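Local coordinates for heme-binding protein HutZ (Vibrio cholerae, PDB 3TGV) that binds heme and probably degrades it to biliverdin with release of iron, at residues A86-V91 with M123-Q128; L17-V22 with A50-N55; P34-Q39 with I102-E107; I64-D69 with K80-D85. The protein carries 1 engineered substitution. One frame throughout, in Å; residues are numbered along the deposited sequence.

Interaction 1. Residues A86-V91 with M123-Q128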
loop_
_atom_site.group_PDB
_atom_site.type_symbol
_atom_site.label_atom_id
_atom_site.label_comp_id
_atom_site.label_asym_id
_atom_site.label_seq_id
_atom_site.Cartn_x
_atom_site.Cartn_y
_atom_site.Cartn_z
ATOM N N ALA A 86 -1.262 5.298 12.821
ATOM C CA ALA A 86 -2.322 6.189 13.279
ATOM C C ALA A 86 -3.415 5.458 14.056
ATOM O O ALA A 86 -3.468 4.238 14.072
ATOM C CB ALA A 86 -2.935 6.934 12.092
ATOM N N VAL A 87 -4.283 6.227 14.704
ATOM C CA VAL A 87 -5.451 5.685 15.383
ATOM C C VAL A 87 -6.694 6.157 14.656
ATOM O O VAL A 87 -6.869 7.354 14.439
ATOM C CB VAL A 87 -5.534 6.166 16.834
ATOM C CG1 VAL A 87 -6.803 5.619 17.497
ATOM C CG2 VAL A 87 -4.291 5.750 17.594
ATOM N N ALA A 88 -7.551 5.218 14.265
ATOM C CA ALA A 88 -8.723 5.546 13.463
ATOM C C ALA A 88 -9.946 5.803 14.322
ATOM O O ALA A 88 -10.148 5.152 15.338
ATOM C CB ALA A 88 -9.022 4.433 12.459
ATOM N N SER A 89 -10.769 6.744 13.880
ATOM C CA SER A 89 -12.009 7.056 14.554
ATOM C C SER A 89 -13.041 7.390 13.489
ATOM O O SER A 89 -12.729 8.050 12.496
ATOM C CB SER A 89 -11.803 8.236 15.505
ATOM O OG SER A 89 -12.763 8.217 16.542
ATOM N N MET A 90 -14.267 6.919 13.674
ATOM C CA MET A 90 -15.327 7.222 12.727
ATOM C C MET A 90 -15.939 8.603 12.991
ATOM O O MET A 90 -16.147 8.995 14.143
ATOM C CB MET A 90 -16.409 6.144 12.769
ATOM C CG MET A 90 -17.538 6.431 11.820
ATOM S SD MET A 90 -18.727 5.072 11.660
ATOM C CE MET A 90 -20.017 5.925 10.721
ATOM N N VAL A 91 -16.219 9.343 11.924
ATOM C CA VAL A 91 -16.746 10.697 12.061
ATOM C C VAL A 91 -18.260 10.702 11.889
ATOM O O VAL A 91 -18.778 10.237 10.873
ATOM C CB VAL A 91 -16.118 11.652 11.036
ATOM C CG1 VAL A 91 -16.715 13.049 11.176
ATOM C CG2 VAL A 91 -14.605 11.696 11.217
ATOM N N MET A 123 -18.418 5.561 4.976
ATOM C CA MET A 123 -18.123 6.064 6.302
ATOM C C MET A 123 -16.917 6.990 6.232
ATOM O O MET A 123 -16.017 6.784 5.418
ATOM C CB MET A 123 -17.804 4.894 7.230
ATOM C CG MET A 123 -18.814 3.773 7.178
ATOM S SD MET A 123 -18.255 2.334 8.104
ATOM C CE MET A 123 -19.690 2.058 9.149
ATOM N N LEU A 124 -16.895 8.002 7.091
ATOM C CA LEU A 124 -15.768 8.926 7.143
ATOM C C LEU A 124 -14.910 8.641 8.367
ATOM O O LEU A 124 -15.383 8.733 9.500
ATOM C CB LEU A 124 -16.276 10.367 7.174
ATOM C CG LEU A 124 -15.257 11.495 7.334
ATOM C CD1 LEU A 124 -14.294 11.541 6.151
ATOM C CD2 LEU A 124 -15.989 12.815 7.480
ATOM N N PHE A 125 -13.650 8.283 8.145
ATOM C CA PHE A 125 -12.748 7.999 9.257
ATOM C C PHE A 125 -11.707 9.095 9.422
ATOM O O PHE A 125 -11.079 9.505 8.453
ATOM C CB PHE A 125 -12.037 6.651 9.074
ATOM C CG PHE A 125 -12.933 5.452 9.260
ATOM C CD1 PHE A 125 -13.012 4.812 10.487
ATOM C CD2 PHE A 125 -13.683 4.967 8.209
ATOM C CE1 PHE A 125 -13.828 3.711 10.663
ATOM C CE2 PHE A 125 -14.502 3.870 8.378
ATOM C CZ PHE A 125 -14.576 3.242 9.608
ATOM N N ARG A 126 -11.541 9.566 10.653
ATOM C CA ARG A 126 -10.412 10.428 10.999
ATOM C C ARG A 126 -9.216 9.590 11.431
ATOM O O ARG A 126 -9.346 8.697 12.263
ATOM C CB ARG A 126 -10.779 11.395 12.124
ATOM C CG ARG A 126 -9.560 11.858 12.893
ATOM C CD ARG A 126 -9.700 13.250 13.475
ATOM N NE ARG A 126 -10.532 13.281 14.669
ATOM C CZ ARG A 126 -10.356 14.138 15.670
ATOM N NH1 ARG A 126 -9.367 15.027 15.625
ATOM N NH2 ARG A 126 -11.167 14.106 16.722
ATOM N N LEU A 127 -8.049 9.876 10.866
ATOM C CA LEU A 127 -6.849 9.132 11.218
ATOM C C LEU A 127 -5.819 10.070 11.818
ATOM O O LEU A 127 -5.412 11.036 11.176
ATOM C CB LEU A 127 -6.263 8.462 9.982
ATOM C CG LEU A 127 -7.277 7.812 9.053
ATOM C CD1 LEU A 127 -6.556 7.296 7.831
ATOM C CD2 LEU A 127 -8.012 6.696 9.765
ATOM N N GLN A 128 -5.391 9.765 13.040
ATOM C CA GLN A 128 -4.483 10.626 13.794
ATOM C C GLN A 128 -3.182 9.915 14.126
ATOM O O GLN A 128 -3.184 8.892 14.815
ATOM C CB GLN A 128 -5.151 11.100 15.084
ATOM C CG GLN A 128 -6.532 11.681 14.863
ATOM C CD GLN A 128 -7.119 12.282 16.116
ATOM O OE1 GLN A 128 -7.923 11.649 16.808
ATOM N NE2 GLN A 128 -6.730 13.516 16.414
#

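Interaction 2. Residues L17-V22 with A50-N55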
loop_
_atom_site.group_PDB
_atom_site.type_symbol
_atom_site.label_atom_id
_atom_site.label_comp_id
_atom_site.label_asym_id
_atom_site.label_seq_id
_atom_site.Cartn_x
_atom_site.Cartn_y
_atom_site.Cartn_z
ATOM N N LEU A 17 -3.800 7.706 0.035
ATOM C CA LEU A 17 -3.070 6.984 1.063
ATOM C C LEU A 17 -3.146 5.492 0.789
ATOM O O LEU A 17 -4.204 4.968 0.387
ATOM C CB LEU A 17 -3.692 7.249 2.439
ATOM C CG LEU A 17 -3.811 8.694 2.920
ATOM C CD1 LEU A 17 -4.435 8.760 4.327
ATOM C CD2 LEU A 17 -2.432 9.359 2.881
ATOM N N GLN A 18 -2.038 4.802 1.010
ATOM C CA GLN A 18 -2.085 3.352 1.096
ATOM C C GLN A 18 -2.208 2.975 2.563
ATOM O O GLN A 18 -1.509 3.537 3.425
ATOM C CB GLN A 18 -0.844 2.703 0.477
ATOM C CG GLN A 18 -0.260 3.455 -0.713
ATOM C CD GLN A 18 -1.242 3.677 -1.831
ATOM O OE1 GLN A 18 -1.424 4.801 -2.312
ATOM N NE2 GLN A 18 -1.873 2.600 -2.274
ATOM N N LEU A 19 -3.078 2.009 2.845
ATOM C CA LEU A 19 -3.429 1.657 4.217
ATOM C C LEU A 19 -3.212 0.181 4.523
ATOM O O LEU A 19 -3.554 -0.686 3.721
ATOM C CB LEU A 19 -4.895 2.000 4.490
ATOM C CG LEU A 19 -5.390 3.349 3.988
ATOM C CD1 LEU A 19 -6.916 3.435 4.047
ATOM C CD2 LEU A 19 -4.728 4.482 4.775
ATOM N N ALA A 20 -2.641 -0.092 5.692
ATOM C CA ALA A 20 -2.634 -1.436 6.242
ATOM C C ALA A 20 -3.545 -1.465 7.467
ATOM O O ALA A 20 -3.288 -0.775 8.453
ATOM C CB ALA A 20 -1.222 -1.873 6.604
ATOM N N THR A 21 -4.613 -2.258 7.398
ATOM C CA THR A 21 -5.551 -2.363 8.504
ATOM C C THR A 21 -5.564 -3.799 9.014
ATOM O O THR A 21 -4.932 -4.679 8.426
ATOM C CB THR A 21 -6.973 -1.939 8.082
ATOM O OG1 THR A 21 -7.409 -2.764 6.996
ATOM C CG2 THR A 21 -6.977 -0.488 7.622
ATOM N N VAL A 22 -6.275 -4.036 10.110
ATOM C CA VAL A 22 -6.342 -5.377 10.688
ATOM C C VAL A 22 -7.744 -5.662 11.194
ATOM O O VAL A 22 -8.419 -4.763 11.700
ATOM C CB VAL A 22 -5.350 -5.555 11.852
ATOM C CG1 VAL A 22 -3.959 -5.872 11.332
ATOM C CG2 VAL A 22 -5.338 -4.304 12.726
ATOM N N ALA A 50 -16.208 -2.844 1.929
ATOM C CA ALA A 50 -14.817 -3.282 1.811
ATOM C C ALA A 50 -14.213 -3.602 3.183
ATOM O O ALA A 50 -14.656 -3.081 4.204
ATOM C CB ALA A 50 -13.998 -2.215 1.096
ATOM N N ARG A 51 -13.202 -4.459 3.207
ATOM C CA ARG A 51 -12.592 -4.877 4.461
ATOM C C ARG A 51 -11.975 -3.753 5.271
ATOM O O ARG A 51 -12.052 -3.770 6.499
ATOM C CB ARG A 51 -11.509 -5.910 4.214
ATOM C CG ARG A 51 -12.036 -7.222 3.772
ATOM C CD ARG A 51 -10.976 -8.296 3.841
ATOM N NE ARG A 51 -11.452 -9.465 3.119
ATOM C CZ ARG A 51 -10.673 -10.427 2.646
ATOM N NH1 ARG A 51 -9.357 -10.372 2.822
ATOM N NH2 ARG A 51 -11.219 -11.445 1.995
ATOM N N HIS A 52 -11.332 -2.795 4.611
ATOM C CA HIS A 52 -10.588 -1.797 5.386
ATOM C C HIS A 52 -11.512 -0.973 6.293
ATOM O O HIS A 52 -11.130 -0.579 7.394
ATOM C CB HIS A 52 -9.714 -0.896 4.492
ATOM C CG HIS A 52 -10.464 -0.208 3.397
ATOM N ND1 HIS A 52 -9.854 0.633 2.491
ATOM C CD2 HIS A 52 -11.775 -0.236 3.059
ATOM C CE1 HIS A 52 -10.756 1.085 1.637
ATOM N NE2 HIS A 52 -11.930 0.579 1.969
ATOM N N ALA A 53 -12.735 -0.733 5.834
ATOM C CA ALA A 53 -13.715 -0.000 6.628
ATOM C C ALA A 53 -14.232 -0.835 7.799
ATOM O O ALA A 53 -14.401 -0.331 8.906
ATOM C CB ALA A 53 -14.866 0.464 5.750
ATOM N N ARG A 54 -14.491 -2.113 7.559
ATOM C CA ARG A 54 -14.907 -2.997 8.636
ATOM C C ARG A 54 -13.771 -3.244 9.627
ATOM O O ARG A 54 -13.995 -3.390 10.830
ATOM C CB ARG A 54 -15.427 -4.316 8.073
ATOM C CG ARG A 54 -16.833 -4.222 7.486
ATOM C CD ARG A 54 -17.242 -5.540 6.849
ATOM N NE ARG A 54 -16.761 -5.680 5.477
ATOM C CZ ARG A 54 -16.010 -6.688 5.042
ATOM N NH1 ARG A 54 -15.650 -7.657 5.873
ATOM N NH2 ARG A 54 -15.629 -6.738 3.772
ATOM N N ASN A 55 -12.545 -3.287 9.123
ATOM C CA ASN A 55 -11.377 -3.386 10.002
ATOM C C ASN A 55 -11.207 -2.165 10.895
ATOM O O ASN A 55 -11.050 -2.302 12.101
ATOM C CB ASN A 55 -10.099 -3.632 9.204
ATOM C CG ASN A 55 -10.023 -5.032 8.663
ATOM O OD1 ASN A 55 -10.901 -5.839 8.907
ATOM N ND2 ASN A 55 -8.976 -5.326 7.914
#

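Interaction 3. Residues P34-Q39 with I102-E107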
loop_
_atom_site.group_PDB
_atom_site.type_symbol
_atom_site.label_atom_id
_atom_site.label_comp_id
_atom_site.label_asym_id
_atom_site.label_seq_id
_atom_site.Cartn_x
_atom_site.Cartn_y
_atom_site.Cartn_z
ATOM N N PRO A 34 -8.404 7.734 -1.408
ATOM C CA PRO A 34 -8.152 9.172 -1.552
ATOM C C PRO A 34 -8.326 9.821 -0.173
ATOM O O PRO A 34 -9.066 9.288 0.658
ATOM C CB PRO A 34 -9.252 9.628 -2.525
ATOM C CG PRO A 34 -9.555 8.398 -3.338
ATOM C CD PRO A 34 -9.367 7.222 -2.402
ATOM N N PHE A 35 -7.641 10.926 0.089
ATOM C CA PHE A 35 -7.690 11.534 1.415
ATOM C C PHE A 35 -7.665 13.049 1.321
ATOM O O PHE A 35 -7.318 13.606 0.286
ATOM C CB PHE A 35 -6.477 11.092 2.250
ATOM C CG PHE A 35 -5.185 11.764 1.844
ATOM C CD1 PHE A 35 -4.518 11.376 0.687
ATOM C CD2 PHE A 35 -4.638 12.788 2.616
ATOM C CE1 PHE A 35 -3.323 11.984 0.315
ATOM C CE2 PHE A 35 -3.456 13.416 2.244
ATOM C CZ PHE A 35 -2.790 13.016 1.107
ATOM N N VAL A 36 -8.040 13.699 2.414
ATOM C CA VAL A 36 -7.674 15.090 2.647
ATOM C C VAL A 36 -7.037 15.157 4.022
ATOM O O VAL A 36 -7.242 14.266 4.850
ATOM C CB VAL A 36 -8.899 16.034 2.615
ATOM C CG1 VAL A 36 -9.581 15.976 1.264
ATOM C CG2 VAL A 36 -9.871 15.682 3.727
ATOM N N GLN A 37 -6.254 16.199 4.276
ATOM C CA GLN A 37 -5.679 16.371 5.606
ATOM C C GLN A 37 -5.839 17.799 6.091
ATOM O O GLN A 37 -5.881 18.740 5.296
ATOM C CB GLN A 37 -4.214 15.931 5.669
ATOM C CG GLN A 37 -3.239 16.828 4.931
ATOM C CD GLN A 37 -2.372 17.677 5.862
ATOM O OE1 GLN A 37 -2.679 17.855 7.049
ATOM N NE2 GLN A 37 -1.277 18.204 5.318
ATOM N N ASN A 38 -5.981 17.936 7.403
ATOM C CA ASN A 38 -6.124 19.234 8.035
ATOM C C ASN A 38 -5.681 19.161 9.483
ATOM O O ASN A 38 -5.028 18.193 9.890
ATOM C CB ASN A 38 -7.555 19.776 7.910
ATOM C CG ASN A 38 -8.606 18.797 8.416
ATOM O OD1 ASN A 38 -8.480 18.223 9.499
ATOM N ND2 ASN A 38 -9.649 18.598 7.619
ATOM N N GLN A 39 -6.037 20.181 10.256
ATOM C CA GLN A 39 -5.521 20.331 11.610
ATOM C C GLN A 39 -6.000 19.209 12.520
ATOM O O GLN A 39 -5.406 18.953 13.575
ATOM C CB GLN A 39 -5.956 21.681 12.179
ATOM C CG GLN A 39 -4.864 22.419 12.937
ATOM C CD GLN A 39 -5.250 23.858 13.247
ATOM O OE1 GLN A 39 -6.431 24.167 13.456
ATOM N NE2 GLN A 39 -4.257 24.750 13.259
ATOM N N ILE A 102 -16.098 16.787 4.405
ATOM C CA ILE A 102 -16.787 16.518 3.148
ATOM C C ILE A 102 -16.571 17.685 2.186
ATOM O O ILE A 102 -16.232 17.495 1.013
ATOM C CB ILE A 102 -18.299 16.290 3.343
ATOM C CG1 ILE A 102 -18.564 15.034 4.178
ATOM C CG2 ILE A 102 -18.984 16.163 2.000
ATOM C CD1 ILE A 102 -18.000 13.761 3.584
ATOM N N ALA A 103 -16.771 18.897 2.690
ATOM C CA ALA A 103 -16.493 20.100 1.914
ATOM C C ALA A 103 -15.082 20.068 1.330
ATOM O O ALA A 103 -14.899 20.222 0.124
ATOM C CB ALA A 103 -16.662 21.334 2.786
ATOM N N GLN A 104 -14.087 19.871 2.196
ATOM C CA GLN A 104 -12.694 19.819 1.765
ATOM C C GLN A 104 -12.499 18.771 0.679
ATOM O O GLN A 104 -11.857 19.027 -0.337
ATOM C CB GLN A 104 -11.770 19.536 2.957
ATOM C CG GLN A 104 -10.285 19.607 2.632
ATOM C CD GLN A 104 -9.408 19.480 3.861
ATOM O OE1 GLN A 104 -9.895 19.255 4.977
ATOM N NE2 GLN A 104 -8.098 19.635 3.666
ATOM N N MET A 105 -13.074 17.593 0.894
ATOM C CA MET A 105 -12.965 16.494 -0.061
ATOM C C MET A 105 -13.589 16.831 -1.401
ATOM O O MET A 105 -13.032 16.505 -2.447
ATOM C CB MET A 105 -13.594 15.225 0.510
ATOM C CG MET A 105 -12.805 14.618 1.652
ATOM S SD MET A 105 -13.435 12.994 2.114
ATOM C CE MET A 105 -14.803 12.829 0.989
ATOM N N GLY A 106 -14.755 17.472 -1.368
ATOM C CA GLY A 106 -15.393 17.932 -2.590
ATOM C C GLY A 106 -14.477 18.887 -3.337
ATOM O O GLY A 106 -14.303 18.778 -4.548
ATOM N N GLU A 107 -13.875 19.824 -2.613
ATOM C CA GLU A 107 -12.949 20.764 -3.237
ATOM C C GLU A 107 -11.752 20.060 -3.890
ATOM O O GLU A 107 -11.308 20.454 -4.970
ATOM C CB GLU A 107 -12.467 21.807 -2.227
ATOM C CG GLU A 107 -11.222 22.566 -2.671
ATOM C CD GLU A 107 -11.470 24.055 -2.865
ATOM O OE1 GLU A 107 -10.597 24.863 -2.461
ATOM O OE2 GLU A 107 -12.533 24.414 -3.423
#

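Interaction 4. Residues I64-D69 with K80-D85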
loop_
_atom_site.group_PDB
_atom_site.type_symbol
_atom_site.label_atom_id
_atom_site.label_comp_id
_atom_site.label_asym_id
_atom_site.label_seq_id
_atom_site.Cartn_x
_atom_site.Cartn_y
_atom_site.Cartn_z
ATOM N N ILE A 64 -0.145 3.892 7.676
ATOM C CA ILE A 64 -0.439 4.738 6.514
ATOM C C ILE A 64 0.810 5.050 5.684
ATOM O O ILE A 64 1.888 5.306 6.231
ATOM C CB ILE A 64 -1.053 6.070 6.962
ATOM C CG1 ILE A 64 -2.414 5.831 7.618
ATOM C CG2 ILE A 64 -1.173 7.038 5.780
ATOM C CD1 ILE A 64 -2.913 7.005 8.421
ATOM N N MET A 65 0.671 5.021 4.367
ATOM C CA MET A 65 1.782 5.378 3.486
ATOM C C MET A 65 1.328 6.246 2.321
ATOM O O MET A 65 0.321 5.961 1.657
ATOM C CB MET A 65 2.495 4.126 2.966
ATOM C CG MET A 65 3.604 4.421 1.975
ATOM S SD MET A 65 4.588 2.970 1.530
ATOM C CE MET A 65 3.324 1.960 0.768
ATOM N N MET A 66 2.076 7.313 2.092
ATOM C CA MET A 66 1.881 8.189 0.951
ATOM C C MET A 66 3.135 8.002 0.090
ATOM O O MET A 66 4.257 8.192 0.569
ATOM C CB MET A 66 1.749 9.623 1.469
ATOM C CG MET A 66 1.324 10.682 0.477
ATOM S SD MET A 66 1.353 12.327 1.261
ATOM C CE MET A 66 0.352 12.030 2.702
ATOM N N ILE A 67 2.961 7.593 -1.163
ATOM C CA ILE A 67 4.094 7.151 -1.980
ATOM C C ILE A 67 4.051 7.624 -3.441
ATOM O O ILE A 67 2.971 7.720 -4.046
ATOM C CB ILE A 67 4.223 5.600 -1.937
ATOM C CG1 ILE A 67 5.486 5.150 -2.667
ATOM C CG2 ILE A 67 2.947 4.921 -2.505
ATOM C CD1 ILE A 67 5.915 3.749 -2.303
ATOM N N GLU A 68 5.216 7.927 -4.013
ATOM C CA GLU A 68 5.250 8.367 -5.403
ATOM C C GLU A 68 4.949 7.177 -6.306
ATOM O O GLU A 68 5.108 6.033 -5.895
ATOM C CB GLU A 68 6.600 8.988 -5.782
ATOM C CG GLU A 68 7.702 7.983 -6.019
ATOM C CD GLU A 68 9.044 8.647 -6.336
ATOM O OE1 GLU A 68 9.064 9.752 -6.919
ATOM O OE2 GLU A 68 10.074 8.052 -6.003
ATOM N N ASP A 69 4.529 7.451 -7.535
ATOM C CA ASP A 69 4.103 6.408 -8.463
ATOM C C ASP A 69 5.277 5.556 -8.929
ATOM O O ASP A 69 6.400 6.039 -8.984
ATOM C CB ASP A 69 3.430 7.043 -9.679
ATOM C CG ASP A 69 2.044 7.575 -9.367
ATOM O OD1 ASP A 69 1.411 7.057 -8.421
ATOM O OD2 ASP A 69 1.581 8.498 -10.073
ATOM N N LYS A 80 10.108 7.422 -3.264
ATOM C CA LYS A 80 9.922 8.538 -2.347
ATOM C C LYS A 80 8.618 8.338 -1.585
ATOM O O LYS A 80 7.565 8.111 -2.194
ATOM C CB LYS A 80 9.884 9.834 -3.163
ATOM C CG LYS A 80 9.779 11.129 -2.398
ATOM C CD LYS A 80 10.049 12.297 -3.356
ATOM C CE LYS A 80 9.441 13.600 -2.878
ATOM N NZ LYS A 80 9.569 14.710 -3.878
ATOM N N ARG A 81 8.676 8.408 -0.258
ATOM C CA ARG A 81 7.498 8.087 0.541
ATOM C C ARG A 81 7.514 8.663 1.951
ATOM O O ARG A 81 8.579 8.979 2.495
ATOM C CB ARG A 81 7.332 6.570 0.619
ATOM C CG ARG A 81 8.460 5.850 1.362
ATOM C CD ARG A 81 8.430 4.352 1.065
ATOM N NE ARG A 81 9.431 3.611 1.828
ATOM C CZ ARG A 81 10.672 3.369 1.407
ATOM N NH1 ARG A 81 11.074 3.801 0.222
ATOM N NH2 ARG A 81 11.512 2.687 2.175
ATOM N N LEU A 82 6.314 8.790 2.518
ATOM C CA LEU A 82 6.093 9.178 3.908
ATOM C C LEU A 82 5.278 8.073 4.548
ATOM O O LEU A 82 4.266 7.659 3.987
ATOM C CB LEU A 82 5.249 10.448 3.986
ATOM C CG LEU A 82 5.785 11.757 3.406
ATOM C CD1 LEU A 82 4.772 12.855 3.606
ATOM C CD2 LEU A 82 7.135 12.134 4.037
ATOM N N THR A 83 5.685 7.596 5.716
ATOM C CA THR A 83 4.939 6.521 6.376
ATOM C C THR A 83 4.759 6.837 7.858
ATOM O O THR A 83 5.658 7.404 8.506
ATOM C CB THR A 83 5.653 5.161 6.214
ATOM O OG1 THR A 83 5.979 4.949 4.834
ATOM C CG2 THR A 83 4.753 4.021 6.673
ATOM N N PHE A 84 3.598 6.478 8.391
ATOM C CA PHE A 84 3.306 6.677 9.805
ATOM C C PHE A 84 2.144 5.796 10.229
ATOM O O PHE A 84 1.327 5.400 9.396
ATOM C CB PHE A 84 3.000 8.148 10.111
ATOM C CG PHE A 84 1.840 8.721 9.335
ATOM C CD1 PHE A 84 2.009 9.168 8.037
ATOM C CD2 PHE A 84 0.585 8.851 9.924
ATOM C CE1 PHE A 84 0.944 9.705 7.320
ATOM C CE2 PHE A 84 -0.491 9.393 9.208
ATOM C CZ PHE A 84 -0.301 9.823 7.909
ATOM N N ASP A 85 2.087 5.473 11.516
ATOM C CA ASP A 85 0.971 4.720 12.072
ATOM C C ASP A 85 0.001 5.708 12.680
ATOM O O ASP A 85 0.392 6.829 13.005
ATOM C CB ASP A 85 1.445 3.723 13.127
ATOM C CG ASP A 85 2.326 2.627 12.544
ATOM O OD1 ASP A 85 2.382 2.487 11.299
ATOM O OD2 ASP A 85 2.972 1.903 13.332
#

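Interaction 1. Residues A86-V91 with M123-Q128
Met90 sits beside Phe125 in a non-hydrogen-bonded pair of the antiparallel strands 86-91 and 123-128. With CG anti to the backbone N (chi1 179°) and the chain extended beyond it, Met90 runs out toward the start of the other strand. Its CB lies 4.1 Å from Phe125 CE1, and its CG passes 3.9 Å from the backbone O of Leu124. The sulfur makes an oblique Met-aromatic contact, Met90 SD to the centroid of the Phe125 ring at 5.5 Å. SD also meets Met123 CE at 4.0 Å, and the terminal methyls of the two methionines come nearly as close, their chains crossing at about a right angle.

Ala88 and Leu127 lie on the same face as Met90 and Phe125, with Ala88 CB 3.7 Å from Leu127 CD2; Leu56 of helix 51-58 adds to this layer. On the other face, Val91 and Leu124 lie side by side, pointing the same way, with Val91 CB 3.7 Å from Leu124 CD2, against Trp98 of helix 96-109. Arg126 is also on this face. Its NH1 is bonded to the O of Glu40, while Gln128 OE1 stands 3.6 Å above the centre of its guanidinium plane, a contact over the face and not a hydrogen bond.

Between the faces, paired backbone bonds join Val87 to Gln128 and Ser89 to Arg126; Ser89 O takes Arg126 N at 2.7 Å. The chemistry is therefore split: the backbone polar groups of these pairs satisfy one another, apolar contacts form on both faces, the sulfur contacts lie with Met90 and Phe125, and Arg126 finds its polar partner outside the strand pair, at Glu40.

Interaction 2. Residues L17-V22 with A50-N55
Asn55 reaches from helix 51-58 to Thr21 on strand 16-22, donating through ND2 to Thr21 OG1 at 3.1 Å. The bond is fairly straight, 158° at the hydrogen, and the hydroxyl oxygen lies in the plane of the Asn55 amide. Thr21 OG1 gets there from between its own backbone N and carbonyl carbon (chi1 58°). The two side chains cross at about a right angle, their CB atoms 3.7 Å apart. Asn55 CB also rests 3.2 Å from Val22 O, so this side chain touches the end of the strand through its aliphatic root as well as its amide.

One turn earlier, His52 CB lies 3.9 Å from Thr21 OG1, and Leu19 CD1 approaches His52 ND1 obliquely at 4.3 Å. The helix thus packs on a strand of the antiparallel split barrel of the FMN-binding clan, the two axes inclined by 55°.

Further out, His52 ND1 is hydrogen-bonded to Ser31 OG on the next strand, 28-38, which ties the imidazole to that strand. Ala50 stands at the N-cap, and Asn55 N is bonded to Arg51 O at 2.7 Å, setting the first turn that presents Asn55 to the strand. Val22 packs on Val22 of the second subunit, while Arg51 NH1 pairs with Asp85 of that subunit, an ion pair that is long and weak in one of the two copies.

Interaction 3. Residues P34-Q39 with I102-E107
Gln104 uses both ends of its amide on strand 34-38. Its NE2 donates to the backbone O of Gln37 at 2.9 Å, and its OE1 accepts from Asn38 ND2 at 2.7 Å. The two bonds differ in approach: NE2 stands above the carbonyl plane of Gln37, about 50° out of it, whereas Asn38 ND2 comes in the carbonyl plane of Gln104. The two amide planes are turned 31° against each other. Gln104 reaches this far because CG is anti to the backbone N (chi1 -174°) and the chain stays extended beyond it.

Asn38 is bonded at both ends too, since its OD1 takes the backbone N of Glu40, an Asx turn where strand 28-38 passes into strand 41-47. One turn thus holds the asparagine while the helix holds its amide nitrogen. The O of Phe35, farther back on the strand, accepts from Arg108 NH1 of the same helix.

Next to the Gln104 amide, Val36 packs against the helix. Its CB is 3.7 Å from Gln104 CD, the two side chains sliding past each other in opposite directions. Val36 CG1 meets Met105 CG at 3.5 Å, crossing it at about a right angle, and Phe43 touches Val36 from the neighbouring strand.

Polar bonds to the helix therefore lie on both sides of the apolar patch at Val36, from Gln104 at Gln37 and Asn38 and from Arg108 at Phe35. This is a helix, 96-109, laid across the 28-38/41-47 hairpin, an antiparallel pair of the split barrel that the FMN-binding clan shares.

Interaction 4. Residues I64-D69 with K80-D85
The shortest polar bond between strands 64-67 and 81-85 runs from Ile64 N to Phe84 O, 2.7 Å, with the donor nearly in line with the carbonyl. Phe84 N returns the bond to Ile64 O; in the second pair, Met66 N to Leu82 O and Leu82 N to Met66 O are both 2.9 Å. Beyond the strand, Glu68 N donates to Lys80 O, and Lys80 N donates to Glu68 OE2 at 2.8 Å, almost straight (170°) but from above the carboxylate plane. Glu68 and Lys80 side chains cross at about a right angle; the Lys80 ammonium goes instead to Glu6 in a salt bridge.

Phe84 turns its ring so that Ile64 lies over one face. Ile64 CB is 4.0 Å from the ring centroid, a CH-pi contact, and Ile64 CD1 comes 3.5 Å from Phe84 CE2. On the same face of the sheet as Ile64 and Phe84, Met66 and Leu82 lie side by side, Met66 SD 4.2 Å from Leu82 CD1, with Phe10 of helix 3-13 packed on both. The opposite face carries Met65, Ile67, Arg81 and Thr83; here Met65 SD meets Arg81 CD at 4.1 Å, and Val30 and Tyr32 of the second subunit press on this layer.

The two strands form a long-looped antiparallel hairpin of the split barrel, one face inward on the chain's core and the other at the dimer interface.

All four contacts reach one antiparallel sheet. Along the chain, interaction 4 follows interaction 2 and precedes interaction 1, while interaction 3 crosses both interactions 1 and 2, its segments alternating with theirs. Strand 81-91 serves interactions 1 and 4, whose centres are 18 Å apart; Ile64 touches Ala86 and Leu127 between them. Interactions 2 and 4 meet where strands 16-22 and 61-67 are neighbours, Gln18 N to Met65 O being a probable hydrogen bond, and both touch the second subunit. Phe35 of interaction 3 packs on Leu17 and Met66. Interactions 2 and 3, their centres 19 Å apart, each bring a helix onto the sheet, so one sheet carries two helices and contacts with the second subunit.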